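CrmK (Actinoalloteichus sp. WH1-2216-6, PDB 5I1W) carries covalently bound FAD and, as an oxygen-dependent oxidoreductase, probably oxidises the hydroxymethyl group of a bipyridine compound. Local coordinates at residues F223-V228 against R315-L320; A266-F271 against L278-Q283; R340-A345 against K401-V406. All coordinates share one frame; numbering follows the deposited sequence. Where two conformers were deposited one is given.

Interaction 1. Residues F223-V228 against R315-L320; sequences FHVARV and RRLPWL
An antiparallel strand pair closes one edge of the large sheet next to the flavin domain: F223-V228 runs beside R315-L317, the outermost strand at this end. F223 and L317 form a hydrogen-bonded pair, with F223 N to L317 O at 2.8 Å and L317 N to F223 O at 2.9 Å. V225 and R315 form another, and the bond from V225 N to R315 O is nearly straight at 172°. At P318, the N-cap, the outer strand gives way to helix 319-326. W319 in its first turn lies alongside F223 and points the same way. F223 CE1 comes to the indole edge, 3.6 Å from W319 CD1, with the two ring planes oblique at 48°. Replacing F223 by alanine would probably open a gap between strand and helix and leave this edge of W319 without its aromatic neighbour. R315 turns to the subunit interface, where its NH1 bonds to G337 O of the second subunit. On the opposite face of the sheet from F223, H224 and R316 form the non-hydrogen-bonded pair between the two bonded ones. The R316 arm is extended from CG to NE, and it passes the imidazole with R316 CD 3.8 Å from H224 CE1.

Interaction 2. Residues A266-F271 against L278-Q283; sequences ALLECF and LAMHAQ
L267 and H281 face each other as a hydrogen-bonded pair, with L267 N to H281 O at 3.0 Å and a longer return bond from H281 N to L267 O at 3.2 Å. E269 and A279 repeat the pattern two residues on. There the bond from E269 N to A279 O is 2.8 Å, and the one from A279 N to E269 O is longer but straighter, at 173°. Between and beside these pairs lie the non-hydrogen-bonded ones, A266 with A282 and L268 with M280.

The side chains sort onto two faces. On one, A266 CB meets A282 CB at 4.0 Å. M280 starts out with CG anti to its backbone N (chi1 177°) and then bends at its last torsion (chi3 -74°), which brings CE to 3.7 Å from L268 CD1. L278 CD1 packs further along, against the CA of C270. On the other face, A279 CB sits at the edge of the F271 ring, 4.2 Å from F271 CE2. L267 and H281 also lie on this face; the histidine has two conformers, so its ring contact with the leucine is doubtful.

Further out, helices 237-253 and 291-303 pack on the side of A266 and M280, through F247 and F298 among others. W230 of strand 222-231 touches L268, L278 and M280. On the far side L267 leans on F123, which contacts FAD, and the side chain of L267 lies about 6 Å from the bound bipyridine alcohol. The carboxylate of E269 comes close to that of E376.

The two strands make a beta hairpin in the middle of the antiparallel sheet, backed by helices on one face and turned toward the flavin site on the other, consistent with the substrate domain of berberine bridge enzyme relatives.

Interaction 3. Residues R340-A345 against K401-V406; sequences RKVKSA and KTFYMV. With 67L (6-(hydroxymethyl)[2,2'-bipyridin]-4-ol), chain F.
One wall of the pocket that holds the bound bipyridine alcohol 67L, probably the active site, is built here, where R340-A345 pairs antiparallel with K401-V406. V342, F403 and M405 turn to the ligand side. F403 CZ lies 3.1 Å from the pyridine nitrogen NAL of 67L, and the ligand's hydroxymethyl carbon CAN stands over one face of the ring, offset toward its rim. M405 bends at its last torsion (chi3 79°), which carries CE to 3.1 Å from the ligand hydroxyl OAM. V342 CG1 touches both side chains, 3.8 Å from F403 CZ and 3.9 Å from M405 SD.

At the far end A345 O is held twice by T402: the backbone N donates at 2.7 Å and the side-chain OG1 at 2.9 Å. S344 OG donates to a water at 2.5 Å, a short distance that should be read with caution, and the water donates to T402 O at 2.9 Å. Y446 N also bonds to this hydroxyl, so S344 links the strand to a residue that contacts FAD.

K341 and K343 point to the opposite face, and both form salt bridges with D451. On that face helix 414-428 packs through W420 against V406, I421 against K341 and I428 against Y404. Strand 373-379 flanks 400-408 on its other side, while 442-444 lies beyond 339-347 at the sheet's edge.

Strand 222-231 comes first in the chain. The hairpin of interaction 2 forms next and closes a short loop of six residues. Only later does the chain return with 315-320, so interaction 1 closes a longer loop that contains interaction 2. The two touch: V228 N and A226 N meet the carbonyls of M280 and A282, since strands 222-231 and 277-285 are neighbours. After helix 319-326 the chain enters 339-347, and interaction 3 closes a separate loop with 400-408. It follows the others in series and touches neither. All three belong to one antiparallel sheet. Strand 373-379 bridges the hairpin of interaction 2 to the ligand wall of interaction 3.

Interaction 1. Residues F223-V228 against R315-L320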
# COMPACT_ATOMS: atom_id res chain seq x y z
N PHE A 223 15.45 14.72 3.33
CA PHE A 223 16.02 14.13 4.50
C PHE A 223 17.20 13.26 4.18
O PHE A 223 17.14 12.51 3.22
CB PHE A 223 14.98 13.18 5.17
CG PHE A 223 13.95 13.89 6.00
CD1 PHE A 223 12.97 14.67 5.39
CD2 PHE A 223 13.94 13.77 7.37
CE1 PHE A 223 12.03 15.35 6.15
CE2 PHE A 223 12.98 14.40 8.12
CZ PHE A 223 12.02 15.20 7.52
N HIS A 224 18.26 13.34 5.00
CA HIS A 224 19.27 12.26 5.03
C HIS A 224 18.70 11.08 5.81
O HIS A 224 18.19 11.23 6.92
CB HIS A 224 20.58 12.71 5.66
CG HIS A 224 21.33 13.73 4.86
ND1 HIS A 224 21.83 13.47 3.60
CD2 HIS A 224 21.65 15.02 5.13
CE1 HIS A 224 22.43 14.55 3.13
NE2 HIS A 224 22.35 15.50 4.05
N VAL A 225 18.75 9.91 5.21
CA VAL A 225 18.19 8.70 5.76
C VAL A 225 19.30 7.69 5.96
O VAL A 225 20.05 7.46 5.06
CB VAL A 225 17.23 8.11 4.75
CG1 VAL A 225 16.62 6.82 5.29
CG2 VAL A 225 16.13 9.11 4.40
N ALA A 226 19.41 7.10 7.13
CA ALA A 226 20.31 5.97 7.35
C ALA A 226 19.51 4.71 7.68
O ALA A 226 18.54 4.73 8.44
CB ALA A 226 21.29 6.27 8.46
N ARG A 227 19.90 3.61 7.09
CA ARG A 227 19.29 2.34 7.38
C ARG A 227 20.43 1.42 7.80
O ARG A 227 21.43 1.38 7.13
CB ARG A 227 18.55 1.86 6.15
CG ARG A 227 17.54 2.93 5.66
CD ARG A 227 16.15 2.39 5.44
NE ARG A 227 16.30 1.06 4.88
CZ ARG A 227 15.40 0.10 4.90
NH1 ARG A 227 14.17 0.30 5.40
NH2 ARG A 227 15.75 -1.07 4.37
N VAL A 228 20.30 0.80 8.98
CA VAL A 228 21.38 0.11 9.62
C VAL A 228 20.94 -1.27 10.07
O VAL A 228 19.87 -1.42 10.62
CB VAL A 228 21.81 0.90 10.87
CG1 VAL A 228 23.14 0.38 11.42
CG2 VAL A 228 21.91 2.38 10.55
N ARG A 315 21.44 7.68 2.36
CA ARG A 315 21.01 8.31 1.14
C ARG A 315 20.13 9.47 1.50
O ARG A 315 19.80 9.70 2.66
CB ARG A 315 20.24 7.33 0.25
CG ARG A 315 18.84 7.00 0.78
CD ARG A 315 18.23 5.86 -0.01
NE ARG A 315 17.95 6.28 -1.39
CZ ARG A 315 17.48 5.49 -2.36
NH1 ARG A 315 17.20 4.20 -2.11
NH2 ARG A 315 17.26 6.00 -3.56
N ARG A 316 19.73 10.19 0.47
CA ARG A 316 18.99 11.44 0.62
C ARG A 316 17.67 11.29 -0.13
O ARG A 316 17.66 10.90 -1.28
CB ARG A 316 19.84 12.53 0.01
CG ARG A 316 19.55 13.93 0.44
CD ARG A 316 20.60 14.83 -0.19
NE ARG A 316 20.22 16.24 -0.08
CZ ARG A 316 19.18 16.79 -0.71
NH1 ARG A 316 18.39 16.09 -1.52
NH2 ARG A 316 18.93 18.08 -0.54
N LEU A 317 16.54 11.58 0.51
CA LEU A 317 15.26 11.46 -0.20
C LEU A 317 14.32 12.63 0.09
O LEU A 317 14.44 13.28 1.11
CB LEU A 317 14.58 10.19 0.23
CG LEU A 317 15.17 8.88 -0.21
CD1 LEU A 317 14.49 7.75 0.52
CD2 LEU A 317 15.02 8.71 -1.71
N PRO A 318 13.35 12.90 -0.80
CA PRO A 318 12.34 13.88 -0.40
C PRO A 318 11.43 13.36 0.74
O PRO A 318 11.29 12.14 0.96
CB PRO A 318 11.54 14.14 -1.69
CG PRO A 318 12.47 13.73 -2.79
CD PRO A 318 13.31 12.61 -2.23
N TRP A 319 10.83 14.28 1.46
CA TRP A 319 10.09 13.88 2.64
C TRP A 319 9.08 12.76 2.38
O TRP A 319 9.07 11.75 3.08
CB TRP A 319 9.42 15.06 3.33
CG TRP A 319 8.49 14.54 4.30
CD1 TRP A 319 8.80 13.91 5.48
CD2 TRP A 319 7.08 14.45 4.13
NE1 TRP A 319 7.63 13.47 6.08
CE2 TRP A 319 6.56 13.79 5.26
CE3 TRP A 319 6.20 14.88 3.13
CZ2 TRP A 319 5.20 13.55 5.42
CZ3 TRP A 319 4.85 14.67 3.29
CH2 TRP A 319 4.36 14.00 4.43
N LEU A 320 8.23 12.94 1.38
CA LEU A 320 7.12 12.03 1.20
C LEU A 320 7.67 10.65 0.88
O LEU A 320 7.15 9.68 1.33
CB LEU A 320 6.16 12.49 0.13
CG LEU A 320 4.97 11.52 -0.09
CD1 LEU A 320 4.08 11.45 1.13
CD2 LEU A 320 4.13 11.90 -1.32

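Interaction 2. Residues A266-F271 against L278-Q283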
# COMPACT_ATOMS: atom_id res chain seq x y z
N ALA A 266 14.80 8.41 15.14
CA ALA A 266 15.29 7.03 14.94
C ALA A 266 14.44 6.00 15.64
O ALA A 266 13.88 6.24 16.69
CB ALA A 266 16.72 6.90 15.41
N LEU A 267 14.39 4.82 15.03
CA LEU A 267 13.60 3.74 15.53
C LEU A 267 14.49 2.50 15.49
O LEU A 267 14.98 2.12 14.43
CB LEU A 267 12.40 3.56 14.61
CG LEU A 267 11.39 2.47 14.97
CD1 LEU A 267 10.08 2.70 14.22
CD2 LEU A 267 11.91 1.04 14.70
N LEU A 268 14.62 1.83 16.60
CA LEU A 268 15.46 0.63 16.72
C LEU A 268 14.55 -0.59 16.83
O LEU A 268 13.87 -0.71 17.81
CB LEU A 268 16.34 0.75 17.98
CG LEU A 268 17.28 -0.46 18.30
CD1 LEU A 268 18.15 -0.75 17.08
CD2 LEU A 268 18.13 -0.25 19.56
N GLU A 269 14.53 -1.49 15.85
CA GLU A 269 13.73 -2.69 15.91
C GLU A 269 14.55 -3.88 16.39
O GLU A 269 15.43 -4.32 15.69
CB GLU A 269 13.21 -3.07 14.53
CG GLU A 269 12.23 -2.10 13.95
CD GLU A 269 11.41 -2.69 12.80
OE1 GLU A 269 11.62 -2.23 11.64
OE2 GLU A 269 10.58 -3.63 13.04
N CYS A 270 14.26 -4.39 17.57
CA CYS A 270 14.99 -5.54 18.07
C CYS A 270 14.19 -6.79 17.77
O CYS A 270 13.37 -7.16 18.60
CB CYS A 270 15.20 -5.39 19.57
SG CYS A 270 16.05 -3.84 20.00
N PHE A 271 14.33 -7.37 16.58
CA PHE A 271 13.65 -8.63 16.26
C PHE A 271 14.23 -9.80 17.01
O PHE A 271 15.40 -9.81 17.43
CB PHE A 271 13.77 -9.03 14.80
CG PHE A 271 13.23 -8.03 13.85
CD1 PHE A 271 11.90 -8.08 13.49
CD2 PHE A 271 14.04 -7.06 13.33
CE1 PHE A 271 11.38 -7.15 12.62
CE2 PHE A 271 13.55 -6.15 12.44
CZ PHE A 271 12.21 -6.19 12.10
N LEU A 278 19.04 -7.13 13.78
CA LEU A 278 18.50 -5.96 14.46
C LEU A 278 18.54 -4.89 13.38
O LEU A 278 19.45 -4.92 12.55
CB LEU A 278 19.43 -5.56 15.60
CG LEU A 278 19.32 -6.01 17.07
CD1 LEU A 278 18.51 -7.24 17.39
CD2 LEU A 278 20.68 -6.15 17.66
N ALA A 279 17.56 -4.00 13.34
CA ALA A 279 17.48 -2.96 12.33
C ALA A 279 17.20 -1.60 12.96
O ALA A 279 16.59 -1.50 14.01
CB ALA A 279 16.40 -3.27 11.33
N MET A 280 17.63 -0.56 12.30
CA MET A 280 17.34 0.75 12.70
C MET A 280 17.19 1.63 11.50
O MET A 280 17.96 1.51 10.54
CB MET A 280 18.46 1.30 13.52
CG MET A 280 18.17 2.76 13.89
SD MET A 280 19.51 3.50 14.78
CE MET A 280 19.29 2.71 16.31
N HIS A 281 16.22 2.53 11.55
CA HIS A 281 16.21 3.61 10.58
C HIS A 281 16.22 4.94 11.28
O HIS A 281 15.65 5.14 12.32
CB HIS A 281 15.08 3.53 9.57
CG HIS A 281 13.75 3.32 10.20
ND1 HIS A 281 13.09 2.11 10.15
CD2 HIS A 281 12.96 4.15 10.92
CE1 HIS A 281 11.95 2.21 10.80
NE2 HIS A 281 11.85 3.44 11.29
N ALA A 282 16.97 5.85 10.70
CA ALA A 282 17.15 7.19 11.23
C ALA A 282 17.00 8.18 10.09
O ALA A 282 17.30 7.86 8.97
CB ALA A 282 18.52 7.34 11.88
N GLN A 283 16.55 9.38 10.39
CA GLN A 283 16.37 10.38 9.36
C GLN A 283 16.56 11.72 10.00
O GLN A 283 16.31 11.90 11.15
CB GLN A 283 15.00 10.27 8.69
CG GLN A 283 13.89 10.48 9.68
CD GLN A 283 12.51 10.33 9.11
OE1 GLN A 283 12.21 9.38 8.42
NE2 GLN A 283 11.64 11.29 9.41

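Interaction 3. Residues R340-A345 against K401-V406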
# COMPACT_ATOMS: atom_id res chain seq x y z
N ARG A 340 -2.24 -11.28 15.22
CA ARG A 340 -1.31 -10.37 15.90
C ARG A 340 -1.56 -10.25 17.37
O ARG A 340 -2.66 -10.50 17.84
CB ARG A 340 -1.46 -8.96 15.38
CG ARG A 340 -0.93 -8.74 14.01
CD ARG A 340 -1.31 -7.36 13.51
NE ARG A 340 -1.38 -7.38 12.05
CZ ARG A 340 -0.33 -7.40 11.24
NH1 ARG A 340 0.92 -7.40 11.72
NH2 ARG A 340 -0.52 -7.42 9.92
N LYS A 341 -0.51 -9.86 18.09
CA LYS A 341 -0.64 -9.38 19.43
C LYS A 341 0.38 -8.22 19.57
O LYS A 341 1.51 -8.37 19.16
CB LYS A 341 -0.40 -10.53 20.41
CG LYS A 341 -0.40 -10.16 21.88
CD LYS A 341 -1.80 -9.90 22.43
CE LYS A 341 -1.76 -9.62 23.94
NZ LYS A 341 -2.89 -8.72 24.36
N VAL A 342 -0.05 -7.08 20.08
CA VAL A 342 0.84 -5.94 20.32
C VAL A 342 0.84 -5.57 21.76
O VAL A 342 -0.10 -5.93 22.47
CB VAL A 342 0.43 -4.71 19.52
CG1 VAL A 342 0.44 -5.05 18.06
CG2 VAL A 342 -0.95 -4.24 19.94
N LYS A 343 1.92 -4.90 22.22
CA LYS A 343 1.98 -4.31 23.57
C LYS A 343 2.72 -3.01 23.50
O LYS A 343 3.35 -2.69 22.50
CB LYS A 343 2.67 -5.25 24.60
CG LYS A 343 1.95 -6.57 24.79
CD LYS A 343 2.63 -7.46 25.79
CE LYS A 343 1.69 -8.58 26.15
NZ LYS A 343 0.96 -8.34 27.45
N SER A 344 2.70 -2.28 24.59
CA SER A 344 3.20 -0.94 24.58
C SER A 344 3.75 -0.58 25.96
O SER A 344 3.26 -1.07 26.99
CB SER A 344 2.01 -0.02 24.21
OG SER A 344 2.22 1.33 24.51
N ALA A 345 4.76 0.26 25.98
CA ALA A 345 5.31 0.81 27.22
C ALA A 345 6.11 2.06 26.88
O ALA A 345 6.95 2.06 25.95
CB ALA A 345 6.23 -0.21 27.91
N LYS A 401 8.91 5.79 23.20
CA LYS A 401 7.92 4.76 23.23
C LYS A 401 8.55 3.43 22.92
O LYS A 401 9.55 3.37 22.23
CB LYS A 401 6.88 5.09 22.18
CG LYS A 401 6.24 6.44 22.46
CD LYS A 401 5.22 6.86 21.41
CE LYS A 401 3.96 7.43 22.05
NZ LYS A 401 3.24 6.35 22.78
N THR A 402 8.00 2.35 23.45
CA THR A 402 8.41 1.02 23.06
C THR A 402 7.16 0.22 22.73
O THR A 402 6.11 0.40 23.32
CB THR A 402 9.23 0.22 24.11
OG1 THR A 402 8.36 -0.30 25.15
CG2 THR A 402 10.33 1.06 24.73
N PHE A 403 7.34 -0.69 21.80
CA PHE A 403 6.27 -1.39 21.15
C PHE A 403 6.72 -2.86 21.07
O PHE A 403 7.90 -3.18 20.86
CB PHE A 403 6.08 -0.73 19.80
CG PHE A 403 5.12 -1.42 18.92
CD1 PHE A 403 3.76 -1.31 19.14
CD2 PHE A 403 5.56 -2.13 17.82
CE1 PHE A 403 2.85 -1.93 18.29
CE2 PHE A 403 4.68 -2.77 16.97
CZ PHE A 403 3.33 -2.66 17.19
N TYR A 404 5.80 -3.76 21.37
CA TYR A 404 6.11 -5.20 21.30
C TYR A 404 5.09 -5.78 20.36
O TYR A 404 3.92 -5.32 20.33
CB TYR A 404 5.94 -5.86 22.61
CG TYR A 404 6.81 -5.37 23.71
CD1 TYR A 404 6.68 -4.08 24.24
CD2 TYR A 404 7.76 -6.23 24.27
CE1 TYR A 404 7.48 -3.65 25.27
CE2 TYR A 404 8.54 -5.80 25.30
CZ TYR A 404 8.41 -4.53 25.78
OH TYR A 404 9.24 -4.18 26.78
N MET A 405 5.53 -6.73 19.55
CA MET A 405 4.65 -7.35 18.56
C MET A 405 5.10 -8.74 18.18
O MET A 405 6.28 -8.97 17.99
CB MET A 405 4.50 -6.53 17.29
CG MET A 405 3.59 -7.23 16.28
SD MET A 405 2.70 -6.24 15.09
CE MET A 405 3.96 -5.87 13.87
N VAL A 406 4.12 -9.64 18.06
CA VAL A 406 4.25 -10.91 17.34
C VAL A 406 3.12 -11.00 16.32
O VAL A 406 2.01 -10.59 16.58
CB VAL A 406 4.25 -12.14 18.25
CG1 VAL A 406 5.54 -12.21 18.99
CG2 VAL A 406 3.13 -12.08 19.28
CAC 67L F . -0.71 -3.10 14.67
CAB 67L F . -1.96 -3.29 15.26
CAA 67L F . -2.38 -2.50 16.32
CAF 67L F . -1.51 -1.51 16.80
NAE 67L F . -0.22 -1.32 16.20
CAD 67L F . 0.16 -2.11 15.16
CAG 67L F . 1.40 -1.89 14.59
NAL 67L F . 2.13 -0.82 15.03
CAH 67L F . 1.90 -2.74 13.60
CAI 67L F . 3.15 -2.45 13.09
OAM 67L F . 3.60 -3.29 12.16
CAJ 67L F . 3.90 -1.34 13.54
CAK 67L F . 3.35 -0.51 14.54
CAN 67L F . 4.02 0.62 15.04
OAO 67L F . 3.17 1.78 14.99
O HOH W 1 4.13 2.58 23.40